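Local coordinates for Cys-Gly metallodipeptidase DUG1 (Saccharomyces cerevisiae, PDB 4G1P), which hydrolyses the dipeptide Cys-Gly as a metallodipeptidase of the M20 family and serves as the catalytic component of the glutathione-degrading complex, at residues A[421-426]-A[437-442]. Numbering follows the deposited sequence.
With CYS (cysteine), chain E.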
loop_
_atom_site.group_PDB
_atom_site.type_symbol
_atom_site.label_atom_id
_atom_site.label_comp_id
_atom_site.label_asym_id
_atom_site.label_seq_id
_atom_site.Cartn_x
_atom_site.Cartn_y
_atom_site.Cartn_z
ATOM N N GLY A 421 -14.351 -12.418 -16.671
ATOM C CA GLY A 421 -14.187 -12.790 -15.280
ATOM C C GLY A 421 -14.077 -14.289 -15.103
ATOM O O GLY A 421 -14.046 -15.030 -16.088
ATOM N N SER A 422 -14.044 -14.730 -13.845
ATOM C CA SER A 422 -13.811 -16.123 -13.513
ATOM C C SER A 422 -14.721 -16.617 -12.410
ATOM O O SER A 422 -15.040 -15.891 -11.475
ATOM C CB SER A 422 -12.378 -16.302 -13.060
ATOM O OG SER A 422 -11.519 -15.770 -14.032
ATOM N N ILE A 423 -15.140 -17.868 -12.519
ATOM C CA ILE A 423 -15.816 -18.522 -11.417
ATOM C C ILE A 423 -15.172 -19.877 -11.265
ATOM O O ILE A 423 -15.657 -20.854 -11.778
ATOM C CB ILE A 423 -17.302 -18.687 -11.672
ATOM C CG1 ILE A 423 -17.931 -17.341 -12.048
ATOM C CG2 ILE A 423 -17.964 -19.272 -10.449
ATOM C CD1 ILE A 423 -19.348 -17.440 -12.600
ATOM N N PRO A 424 -14.046 -19.924 -10.559
ATOM C CA PRO A 424 -13.197 -21.103 -10.383
ATOM C C PRO A 424 -13.872 -22.487 -10.342
ATOM O O PRO A 424 -13.367 -23.343 -11.065
ATOM C CB PRO A 424 -12.485 -20.795 -9.070
ATOM C CG PRO A 424 -12.288 -19.308 -9.151
ATOM C CD PRO A 424 -13.506 -18.757 -9.838
ATOM N N ILE A 425 -14.924 -22.729 -9.554
ATOM C CA ILE A 425 -15.426 -24.113 -9.427
ATOM C C ILE A 425 -16.341 -24.587 -10.538
ATOM O O ILE A 425 -16.779 -25.740 -10.512
ATOM C CB ILE A 425 -16.188 -24.416 -8.102
ATOM C CG1 ILE A 425 -16.934 -23.184 -7.608
ATOM C CG2 ILE A 425 -15.267 -25.035 -7.050
ATOM C CD1 ILE A 425 -18.100 -22.826 -8.467
ATOM N N THR A 426 -16.662 -23.694 -11.471
ATOM C CA THR A 426 -17.568 -24.013 -12.554
ATOM C C THR A 426 -17.146 -25.321 -13.248
ATOM O O THR A 426 -17.961 -26.216 -13.435
ATOM C CB THR A 426 -17.692 -22.847 -13.552
ATOM O OG1 THR A 426 -18.549 -23.231 -14.640
ATOM C CG2 THR A 426 -16.330 -22.494 -14.110
ATOM N N VAL A 437 -23.520 -27.023 -17.077
ATOM C CA VAL A 437 -23.585 -25.853 -16.226
ATOM C C VAL A 437 -24.070 -24.687 -17.051
ATOM O O VAL A 437 -23.636 -24.508 -18.187
ATOM C CB VAL A 437 -22.213 -25.501 -15.627
ATOM C CG1 VAL A 437 -22.270 -24.156 -14.923
ATOM C CG2 VAL A 437 -21.748 -26.601 -14.658
ATOM N N LEU A 438 -24.993 -23.915 -16.482
ATOM C CA LEU A 438 -25.463 -22.677 -17.087
ATOM C C LEU A 438 -25.079 -21.457 -16.233
ATOM O O LEU A 438 -25.250 -21.474 -15.013
ATOM C CB LEU A 438 -26.973 -22.738 -17.229
ATOM C CG LEU A 438 -27.656 -21.389 -17.415
ATOM C CD1 LEU A 438 -27.427 -20.879 -18.821
ATOM C CD2 LEU A 438 -29.140 -21.511 -17.116
ATOM N N LEU A 439 -24.571 -20.402 -16.866
ATOM C CA LEU A 439 -24.355 -19.140 -16.161
ATOM C C LEU A 439 -25.427 -18.115 -16.499
ATOM O O LEU A 439 -25.570 -17.718 -17.649
ATOM C CB LEU A 439 -22.988 -18.562 -16.489
ATOM C CG LEU A 439 -21.805 -19.470 -16.224
ATOM C CD1 LEU A 439 -20.558 -18.672 -16.433
ATOM C CD2 LEU A 439 -21.869 -20.028 -14.827
ATOM N N LEU A 440 -26.157 -17.673 -15.480
ATOM C CA LEU A 440 -27.312 -16.786 -15.646
ATOM C C LEU A 440 -27.065 -15.456 -14.954
ATOM O O LEU A 440 -27.490 -15.253 -13.816
ATOM C CB LEU A 440 -28.548 -17.422 -15.005
ATOM C CG LEU A 440 -29.935 -17.254 -15.625
ATOM C CD1 LEU A 440 -30.995 -17.551 -14.594
ATOM C CD2 LEU A 440 -30.148 -15.892 -16.252
ATOM N N PRO A 441 -26.396 -14.536 -15.647
ATOM C CA PRO A 441 -26.044 -13.225 -15.081
ATOM C C PRO A 441 -27.265 -12.446 -14.611
ATOM O O PRO A 441 -28.259 -12.342 -15.319
ATOM C CB PRO A 441 -25.408 -12.493 -16.263
ATOM C CG PRO A 441 -26.014 -13.134 -17.467
ATOM C CD PRO A 441 -26.157 -14.599 -17.096
ATOM N N MET A 442 -27.194 -11.891 -13.414
ATOM C CA MET A 442 -28.262 -11.022 -12.985
ATOM C C MET A 442 -27.999 -9.602 -13.434
ATOM O O MET A 442 -28.821 -9.004 -14.132
ATOM C CB MET A 442 -28.432 -11.055 -11.476
ATOM C CG MET A 442 -29.429 -10.035 -10.967
ATOM S SD MET A 442 -30.090 -10.556 -9.394
ATOM C CE MET A 442 -31.491 -11.558 -9.911
HETATM N N CYS E . -12.906 -12.584 -8.311
HETATM C CA CYS E . -11.578 -12.911 -8.793
HETATM C C CYS E . -11.523 -12.662 -10.302
HETATM O O CYS E . -12.335 -13.190 -11.062
HETATM C CB CYS E . -11.210 -14.352 -8.433
HETATM S SG CYS E . -9.584 -14.835 -8.927
#
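Thr426 and Val437 have the closest CA atoms of the two segments, 7.3 Å apart, a spacing bridged by side chains. Residues 421-426 carry the chain from strand 415-419 into helix 426-433 through a type I turn from Ile423 to Thr426, closed by Thr426 N bonding to Ile423 O at 3.0 Å. Across the contact, strand 437-439 turns Val437 and Leu439 toward the loop and Leu438 away, the usual alternation of a strand.

Two pairs carry the contact. In the first, Ile423 sends its extended CG1 branch (chi2 168°) out to meet Leu439 end to end, the two CD1 methyls lying 4.2 Å apart. In the second, Thr426 and Val437 come together at a slant: with OG1 anti to the backbone N of Thr426 (chi1 177°), the hydroxyl oxygen rests 3.8 Å from Val437 CG1. The other methyl, Val437 CG2, lies 4.0 Å from Thr426 O. Both are van der Waals contacts, modest in extent but wholly buried.

The case illustrates a loop that lines the substrate pocket through Ser422 while its next residue, Ile423, packs into the interior. Ser422 places its N 3.6 Å from O of the bound cysteine and also touches the bound glycine. The side chain of Ile423 also touches Asp200, a zinc ligand, and comes within about 5 Å of a bound zinc ion without binding it.

The contact thus joins the pocket loop to strand 437-439, outermost within this chain in a six-stranded mixed sheet, probably that of the catalytic domain, and parallel to 195-198. Leu438 and Leu440 pack on helix 458-477, whereas Thr426 and Leu439 meet Leu215 of strand 210-226.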